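Local coordinates for protein glutamate receptor 1 (Adineta vaga, PDB 4IO4) that probably acts as a ligand-gated ion channel, its extracellular ligand-binding domain, the part modelled, binding amino acids such as glutamate and, here, serine, at residues Q163-S168 with D175-D180. Sequence-based numbering, arbitrary orientation.
Sequences QEMYDS and DVSFMD. With SER (serine), chain C.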
# COMPACT_ATOMS: atom_id res chain seq x y z
N GLN A 163 0.05 13.39 -22.84
CA GLN A 163 0.58 13.94 -24.08
C GLN A 163 0.67 15.46 -24.00
O GLN A 163 1.70 16.03 -24.36
CB GLN A 163 -0.25 13.54 -25.30
CG GLN A 163 0.55 13.67 -26.60
CD GLN A 163 1.89 12.94 -26.52
OE1 GLN A 163 1.96 11.76 -26.15
NE2 GLN A 163 2.96 13.65 -26.83
N GLU A 164 -0.39 16.13 -23.55
CA GLU A 164 -0.34 17.59 -23.49
C GLU A 164 0.73 18.03 -22.51
O GLU A 164 1.44 19.05 -22.71
CB GLU A 164 -1.72 18.16 -23.14
CG GLU A 164 -1.72 19.67 -23.13
CD GLU A 164 -3.11 20.28 -23.04
OE1 GLU A 164 -3.95 19.75 -22.29
OE2 GLU A 164 -3.35 21.31 -23.71
N MET A 165 0.89 17.26 -21.45
CA MET A 165 1.91 17.55 -20.47
C MET A 165 3.30 17.52 -21.11
O MET A 165 4.10 18.43 -20.93
CB MET A 165 1.81 16.55 -19.31
CG MET A 165 2.78 16.79 -18.17
SD MET A 165 2.64 15.52 -16.87
CE MET A 165 2.99 14.02 -17.79
N TYR A 166 3.62 16.46 -21.84
CA TYR A 166 4.94 16.35 -22.46
C TYR A 166 5.17 17.45 -23.48
O TYR A 166 6.27 18.05 -23.52
CB TYR A 166 5.08 15.00 -23.16
CG TYR A 166 4.86 13.82 -22.26
CD1 TYR A 166 5.46 13.75 -21.01
CD2 TYR A 166 4.05 12.75 -22.67
CE1 TYR A 166 5.26 12.68 -20.18
CE2 TYR A 166 3.84 11.68 -21.83
CZ TYR A 166 4.45 11.66 -20.58
OH TYR A 166 4.26 10.61 -19.75
N ASP A 167 4.18 17.63 -24.35
CA ASP A 167 4.24 18.65 -25.40
C ASP A 167 4.50 20.01 -24.78
O ASP A 167 5.37 20.78 -25.24
CB ASP A 167 2.92 18.67 -26.18
CG ASP A 167 2.70 17.42 -27.04
OD1 ASP A 167 3.66 16.66 -27.25
OD2 ASP A 167 1.55 17.22 -27.52
N SER A 168 3.75 20.34 -23.72
CA SER A 168 3.85 21.68 -23.12
C SER A 168 5.24 21.94 -22.53
O SER A 168 5.83 23.00 -22.74
CB SER A 168 2.78 21.88 -22.04
OG SER A 168 1.49 21.74 -22.59
N ASP A 175 7.14 24.79 -16.99
CA ASP A 175 8.48 24.39 -16.53
C ASP A 175 8.47 23.07 -15.76
O ASP A 175 9.49 22.39 -15.67
CB ASP A 175 9.04 25.46 -15.64
CG ASP A 175 9.48 26.69 -16.40
OD1 ASP A 175 9.85 26.60 -17.58
OD2 ASP A 175 9.45 27.76 -15.80
N VAL A 176 7.32 22.72 -15.17
CA VAL A 176 7.22 21.52 -14.35
C VAL A 176 5.84 20.94 -14.42
O VAL A 176 4.87 21.63 -14.74
CB VAL A 176 7.50 21.77 -12.85
CG1 VAL A 176 8.88 22.26 -12.60
CG2 VAL A 176 6.48 22.72 -12.25
N SER A 177 5.75 19.64 -14.12
CA SER A 177 4.49 19.00 -13.83
C SER A 177 4.74 17.90 -12.79
O SER A 177 5.86 17.73 -12.32
CB SER A 177 3.86 18.38 -15.06
OG SER A 177 2.51 18.04 -14.75
N PHE A 178 3.68 17.18 -12.43
CA PHE A 178 3.76 16.02 -11.52
C PHE A 178 3.43 14.72 -12.23
O PHE A 178 2.50 14.67 -13.05
CB PHE A 178 2.78 16.16 -10.37
CG PHE A 178 3.01 17.38 -9.51
CD1 PHE A 178 4.26 17.96 -9.40
CD2 PHE A 178 1.95 17.91 -8.78
CE1 PHE A 178 4.46 19.09 -8.59
CE2 PHE A 178 2.16 19.05 -7.98
CZ PHE A 178 3.42 19.62 -7.88
N MET A 179 4.15 13.64 -11.87
CA MET A 179 3.87 12.30 -12.41
C MET A 179 4.05 11.26 -11.32
O MET A 179 4.92 11.41 -10.46
CB MET A 179 4.81 11.90 -13.55
CG MET A 179 4.46 12.41 -14.91
SD MET A 179 5.48 11.62 -16.19
CE MET A 179 4.58 10.11 -16.47
N ASP A 180 3.29 10.17 -11.42
CA ASP A 180 3.50 9.02 -10.57
C ASP A 180 4.87 8.50 -10.86
O ASP A 180 5.35 8.57 -11.98
CB ASP A 180 2.50 7.92 -10.85
CG ASP A 180 1.06 8.34 -10.60
OD1 ASP A 180 0.81 9.08 -9.62
OD2 ASP A 180 0.18 7.91 -11.38
N SER C . -2.49 7.95 -10.55
CA SER C . -3.09 9.29 -10.91
C SER C . -4.56 9.32 -10.57
O SER C . -5.19 8.25 -10.31
CB SER C . -2.89 9.65 -12.39
OG SER C . -1.55 10.02 -12.64
OXT SER C . -5.12 10.44 -10.56
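Behind the ligand site of this periplasmic-binding-protein-like domain, M165 and Y166 of helix 162-171 pack on S177 and M179 of strand 176-180, the strand that ends at the ligand-binding D180. Segment 163-168 runs roughly antiparallel to 176-180 (148°), the axes approaching to 9.3 Å. M165 reaches straight to the strand: CG lies anti to the backbone N (chi1 -177°), chi2 is also extended, and only at chi3 does the chain bend, turning CE along the strand toward M179. Its SD rests 3.3 Å from S177 OG, whose hydroxyl is hydrogen-bonded to G134 O, and its CE lies 3.6 Å from M179 CG. Next along the helix, Y166 leaves its backbone pointing away from the strand, yet the far end of its ring brings the hydroxyl back, OH 3.3 Å from M179 CE. M179 SD meets the edge of that ring in a Met-aromatic contact, 5.4 Å from the centroid and close to the ring plane. The polar partner of this hydroxyl is a glycerol, probably from the crystallisation liquor. With an alanine in place of M165, S177 and the M179 CG would probably lose their thioether cover, leaving a gap between helix and strand beside R136. One residue past M179, the D180 carboxylate accepts two hydrogen bonds from the bound serine on OD2, at 2.8 Å from the ligand N and 3.0 Å from its OG, while N105 holds OD1. Helix and strand thus meet by van der Waals packing of two thioethers, partly against hydroxyl oxygens whose hydrogen bonds go elsewhere, while beside M165 the backbone carbonyl F178 O accepts from the ligand-binding R136.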